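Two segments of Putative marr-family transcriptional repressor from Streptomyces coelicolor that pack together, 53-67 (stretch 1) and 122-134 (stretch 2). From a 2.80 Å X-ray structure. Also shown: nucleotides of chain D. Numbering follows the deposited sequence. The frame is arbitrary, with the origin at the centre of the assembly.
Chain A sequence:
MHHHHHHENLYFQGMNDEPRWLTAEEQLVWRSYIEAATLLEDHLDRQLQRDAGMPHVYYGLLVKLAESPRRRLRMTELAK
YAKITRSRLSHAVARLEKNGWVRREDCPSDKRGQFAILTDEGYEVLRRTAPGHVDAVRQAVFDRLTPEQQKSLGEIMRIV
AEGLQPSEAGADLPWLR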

# COMPACT_ATOMS: atom_id res chain seq x y z
N GLY A 53 -14.27 12.79 1.36
CA GLY A 53 -13.81 13.23 2.67
C GLY A 53 -13.21 12.16 3.56
O GLY A 53 -13.18 12.33 4.76
N MET A 54 -12.68 11.08 2.98
CA MET A 54 -12.02 10.03 3.77
C MET A 54 -11.04 9.22 2.95
O MET A 54 -11.18 9.15 1.73
CB MET A 54 -13.05 9.11 4.37
CG MET A 54 -13.64 8.12 3.39
SD MET A 54 -15.02 7.30 4.20
CE MET A 54 -16.16 7.17 2.82
N PRO A 55 -10.07 8.57 3.61
CA PRO A 55 -9.05 7.79 2.92
C PRO A 55 -9.56 6.45 2.45
O PRO A 55 -10.65 6.06 2.79
CB PRO A 55 -7.98 7.60 3.98
CG PRO A 55 -8.75 7.56 5.25
CD PRO A 55 -9.85 8.56 5.06
N HIS A 56 -8.77 5.75 1.64
CA HIS A 56 -9.25 4.52 1.00
C HIS A 56 -9.62 3.44 2.00
O HIS A 56 -10.60 2.74 1.81
CB HIS A 56 -8.23 3.97 0.01
CG HIS A 56 -8.74 2.81 -0.80
ND1 HIS A 56 -7.93 1.76 -1.18
CD2 HIS A 56 -9.96 2.54 -1.31
CE1 HIS A 56 -8.63 0.91 -1.91
NE2 HIS A 56 -9.87 1.36 -2.00
N VAL A 57 -8.86 3.31 3.07
CA VAL A 57 -9.08 2.21 4.01
C VAL A 57 -10.43 2.37 4.70
O VAL A 57 -11.18 1.40 4.83
CB VAL A 57 -7.98 2.11 5.08
CG1 VAL A 57 -8.14 0.81 5.86
CG2 VAL A 57 -6.60 2.19 4.43
N TYR A 58 -10.71 3.59 5.14
CA TYR A 58 -12.00 3.93 5.75
C TYR A 58 -13.17 3.60 4.81
O TYR A 58 -14.08 2.86 5.17
CB TYR A 58 -12.02 5.40 6.14
CG TYR A 58 -11.16 5.78 7.35
CD1 TYR A 58 -10.11 4.97 7.79
CD2 TYR A 58 -11.36 6.96 8.01
CE1 TYR A 58 -9.31 5.33 8.87
CE2 TYR A 58 -10.57 7.32 9.08
CZ TYR A 58 -9.55 6.50 9.51
OH TYR A 58 -8.79 6.89 10.60
N TYR A 59 -13.16 4.18 3.62
CA TYR A 59 -14.17 3.87 2.60
C TYR A 59 -14.45 2.37 2.51
O TYR A 59 -15.62 1.95 2.45
CB TYR A 59 -13.73 4.40 1.25
CG TYR A 59 -14.75 4.27 0.15
CD1 TYR A 59 -15.70 5.26 -0.05
CD2 TYR A 59 -14.74 3.18 -0.70
CE1 TYR A 59 -16.64 5.16 -1.08
CE2 TYR A 59 -15.66 3.06 -1.73
CZ TYR A 59 -16.61 4.06 -1.91
OH TYR A 59 -17.53 3.95 -2.92
N GLY A 60 -13.38 1.57 2.51
CA GLY A 60 -13.51 0.10 2.50
C GLY A 60 -14.33 -0.44 3.66
O GLY A 60 -15.10 -1.39 3.50
N LEU A 61 -14.17 0.16 4.84
CA LEU A 61 -14.91 -0.27 6.02
C LEU A 61 -16.40 -0.05 5.79
O LEU A 61 -17.21 -0.94 6.04
CB LEU A 61 -14.43 0.46 7.26
CG LEU A 61 -12.94 0.36 7.60
CD1 LEU A 61 -12.60 1.18 8.84
CD2 LEU A 61 -12.51 -1.08 7.80
N LEU A 62 -16.76 1.12 5.27
CA LEU A 62 -18.16 1.40 4.95
C LEU A 62 -18.72 0.43 3.94
O LEU A 62 -19.83 -0.04 4.08
CB LEU A 62 -18.31 2.81 4.41
CG LEU A 62 -17.81 3.94 5.30
CD1 LEU A 62 -18.43 5.23 4.83
CD2 LEU A 62 -18.11 3.70 6.77
N VAL A 63 -17.94 0.13 2.92
CA VAL A 63 -18.35 -0.81 1.88
C VAL A 63 -18.62 -2.20 2.46
O VAL A 63 -19.62 -2.83 2.14
CB VAL A 63 -17.28 -0.92 0.78
CG1 VAL A 63 -17.58 -2.06 -0.19
CG2 VAL A 63 -17.19 0.40 0.02
N LYS A 64 -17.75 -2.65 3.35
CA LYS A 64 -17.97 -3.97 3.92
C LYS A 64 -19.21 -4.04 4.81
O LYS A 64 -19.87 -5.08 4.87
CB LYS A 64 -16.75 -4.48 4.66
CG LYS A 64 -16.88 -5.94 5.04
CD LYS A 64 -17.33 -6.82 3.88
CE LYS A 64 -17.62 -8.22 4.35
NZ LYS A 64 -18.19 -9.05 3.25
N LEU A 65 -19.51 -2.96 5.53
CA LEU A 65 -20.71 -2.91 6.40
C LEU A 65 -21.97 -2.84 5.55
O LEU A 65 -22.90 -3.64 5.72
CB LEU A 65 -20.67 -1.71 7.33
CG LEU A 65 -19.52 -1.64 8.33
CD1 LEU A 65 -19.64 -0.40 9.18
CD2 LEU A 65 -19.48 -2.89 9.19
N ALA A 66 -21.96 -1.92 4.58
CA ALA A 66 -23.02 -1.83 3.57
C ALA A 66 -23.38 -3.18 2.93
O ALA A 66 -24.52 -3.44 2.61
CB ALA A 66 -22.61 -0.84 2.48
N GLU A 67 -22.37 -4.04 2.78
CA GLU A 67 -22.55 -5.39 2.27
C GLU A 67 -23.02 -6.40 3.30
O GLU A 67 -23.48 -7.48 2.93
CB GLU A 67 -21.23 -5.92 1.71
CG GLU A 67 -20.84 -5.41 0.34
CD GLU A 67 -19.63 -6.15 -0.18
OE1 GLU A 67 -18.77 -6.55 0.66
OE2 GLU A 67 -19.56 -6.35 -1.43
N GLY A 122 -24.30 7.43 6.22
CA GLY A 122 -23.12 6.73 5.74
C GLY A 122 -23.43 6.04 4.44
O GLY A 122 -22.67 6.15 3.47
N TYR A 123 -24.54 5.32 4.41
CA TYR A 123 -25.02 4.71 3.18
C TYR A 123 -25.20 5.74 2.06
O TYR A 123 -24.99 5.42 0.89
CB TYR A 123 -26.34 4.00 3.42
CG TYR A 123 -26.72 3.03 2.32
CD1 TYR A 123 -26.14 1.77 2.25
CD2 TYR A 123 -27.67 3.37 1.36
CE1 TYR A 123 -26.48 0.87 1.24
CE2 TYR A 123 -28.03 2.48 0.35
CZ TYR A 123 -27.42 1.24 0.29
OH TYR A 123 -27.78 0.36 -0.70
N GLU A 124 -25.63 6.95 2.41
CA GLU A 124 -25.83 7.99 1.41
C GLU A 124 -24.51 8.50 0.83
O GLU A 124 -24.48 8.92 -0.32
CB GLU A 124 -26.68 9.15 1.94
CG GLU A 124 -28.14 9.06 1.50
N VAL A 125 -23.44 8.43 1.61
CA VAL A 125 -22.10 8.79 1.11
C VAL A 125 -21.56 7.74 0.12
O VAL A 125 -20.86 8.08 -0.83
CB VAL A 125 -21.09 8.98 2.24
CG1 VAL A 125 -19.72 9.25 1.69
CG2 VAL A 125 -21.49 10.16 3.09
N LEU A 126 -21.91 6.48 0.34
CA LEU A 126 -21.51 5.44 -0.60
C LEU A 126 -22.24 5.64 -1.92
O LEU A 126 -21.62 5.65 -2.98
CB LEU A 126 -21.80 4.05 -0.07
CG LEU A 126 -20.70 3.48 0.80
CD1 LEU A 126 -20.61 4.27 2.09
CD2 LEU A 126 -20.97 2.02 1.12
N ARG A 127 -23.56 5.81 -1.83
CA ARG A 127 -24.40 6.00 -3.03
C ARG A 127 -23.88 7.20 -3.84
O ARG A 127 -23.74 7.11 -5.06
CB ARG A 127 -25.88 6.18 -2.65
CG ARG A 127 -26.87 5.88 -3.78
CD ARG A 127 -28.33 6.21 -3.46
N ARG A 128 -23.56 8.28 -3.14
CA ARG A 128 -23.05 9.49 -3.78
C ARG A 128 -21.68 9.27 -4.44
O ARG A 128 -21.47 9.71 -5.57
CB ARG A 128 -22.99 10.65 -2.77
N THR A 129 -20.76 8.55 -3.78
CA THR A 129 -19.36 8.53 -4.22
C THR A 129 -18.90 7.30 -5.01
O THR A 129 -18.02 7.41 -5.88
CB THR A 129 -18.44 8.67 -3.02
OG1 THR A 129 -18.62 7.55 -2.15
CG2 THR A 129 -18.75 9.96 -2.27
N ALA A 130 -19.47 6.13 -4.71
CA ALA A 130 -19.05 4.88 -5.37
C ALA A 130 -18.78 4.99 -6.87
O ALA A 130 -17.70 4.61 -7.32
CB ALA A 130 -20.04 3.77 -5.09
N PRO A 131 -19.74 5.49 -7.67
CA PRO A 131 -19.49 5.67 -9.10
C PRO A 131 -18.16 6.36 -9.42
O PRO A 131 -17.44 5.90 -10.30
CB PRO A 131 -20.67 6.56 -9.57
CG PRO A 131 -21.64 6.62 -8.44
CD PRO A 131 -21.15 5.75 -7.32
N GLY A 132 -17.85 7.46 -8.73
CA GLY A 132 -16.55 8.10 -8.85
C GLY A 132 -15.43 7.12 -8.55
O GLY A 132 -14.56 6.88 -9.38
N HIS A 133 -15.48 6.50 -7.37
CA HIS A 133 -14.44 5.57 -6.96
C HIS A 133 -14.30 4.39 -7.92
O HIS A 133 -13.19 3.91 -8.16
CB HIS A 133 -14.67 5.05 -5.54
CG HIS A 133 -13.66 4.03 -5.12
ND1 HIS A 133 -12.34 4.35 -4.88
CD2 HIS A 133 -13.75 2.69 -4.94
CE1 HIS A 133 -11.67 3.26 -4.55
NE2 HIS A 133 -12.50 2.24 -4.58
N VAL A 134 -15.42 3.91 -8.45
CA VAL A 134 -15.39 2.81 -9.41
C VAL A 134 -14.67 3.24 -10.69
O VAL A 134 -13.77 2.55 -11.13
CB VAL A 134 -16.79 2.24 -9.68
CG1 VAL A 134 -16.78 1.29 -10.85
CG2 VAL A 134 -17.30 1.52 -8.44
P DT D 12 -8.10 11.15 9.40
OP1 DT D 12 -8.93 10.87 8.20
OP2 DT D 12 -8.69 11.28 10.77
O5' DT D 12 -6.99 10.01 9.57
C5' DT D 12 -6.16 9.68 8.47
C4' DT D 12 -5.04 8.80 8.96
O4' DT D 12 -4.25 9.51 9.94
C3' DT D 12 -5.50 7.51 9.64
O3' DT D 12 -5.07 6.46 8.77
C2' DT D 12 -4.84 7.54 11.01
C1' DT D 12 -3.72 8.55 10.83
N1 DT D 12 -3.31 9.26 12.06
C2 DT D 12 -2.00 9.13 12.49
O2 DT D 12 -1.17 8.46 11.90
N3 DT D 12 -1.70 9.82 13.64
C4 DT D 12 -2.56 10.60 14.39
O4 DT D 12 -2.14 11.19 15.38
C5 DT D 12 -3.91 10.70 13.88
C7 DT D 12 -4.92 11.52 14.62
C6 DT D 12 -4.22 10.02 12.76
P DC D 13 -5.17 4.95 9.19
OP1 DC D 13 -5.11 4.14 7.94
OP2 DC D 13 -6.33 4.80 10.10
O5' DC D 13 -3.77 4.69 9.90
C5' DC D 13 -2.57 4.57 9.10
C4' DC D 13 -1.42 4.11 9.95
O4' DC D 13 -1.26 5.06 11.04
C3' DC D 13 -1.65 2.74 10.60
O3' DC D 13 -0.52 1.87 10.40
C2' DC D 13 -1.96 3.08 12.05
C1' DC D 13 -1.16 4.36 12.27
N1 DC D 13 -1.64 5.25 13.34
C2 DC D 13 -0.71 5.79 14.23
O2 DC D 13 0.48 5.51 14.09
N3 DC D 13 -1.14 6.60 15.23
C4 DC D 13 -2.43 6.90 15.34
N4 DC D 13 -2.81 7.72 16.32
C5 DC D 13 -3.40 6.38 14.43
C6 DC D 13 -2.97 5.56 13.47
O HOH W 1 -12.44 -0.28 -3.07

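How do the two backbones meet? Stretch 1 leads through Pro55, at the N-cap position, into a helix that crosses the helix of stretch 2 at 109° between their N-to-C directions, with the axes 10.3 Å apart at their closest. The second helix is kinked near Pro131, which has no amide hydrogen to offer the preceding turn. The nearest CA atoms are those of Ala66 and Tyr123, 6.9 Å apart; at the His56 end the chains stand farther apart, leaving room for rings.

What fills the close end of the crossing? Leu126 does most of this work. Its CA-to-CB bond points sideways, but with chi1 m and chi2 p the branched end comes nearer: CD1 lies 3.6 Å from CB of Leu62, and CD2 lies 3.6 Å from CB of Ala66. At Ala66, the closest backbone approach, a methyl is all the side chain there is, and its CB also sits 4.4 Å from CD1 of Tyr123. These contacts are apolar, so their fit is one of shape.

How is a tyrosine accommodated in the middle? Buried Tyr59, in rotamer t, points toward the second helix, and its OH packs closely against Ala130, 3.0 Å from CA and 3.3 Å from CB of that residue. Thr129 OG1 lies at the ring edge, 3.3 Å from Tyr59 CE1, while donating its own hydrogen bond to Val125 O (2.7 Å).

What joins the wider end? Tyr59 CD2 lies over one face of the His133 ring, although the ring planes are inclined at 49°. His133 also approaches His56, with CE1 3.7 Å from His56 NE2. A water bridges the two histidines, hydrogen-bonded to His56 NE2 at 3.2 Å and His133 NE2 at 2.9 Å. No direct hydrogen bond crosses between the stretches; packing and this water span the 470 Å² buried contact.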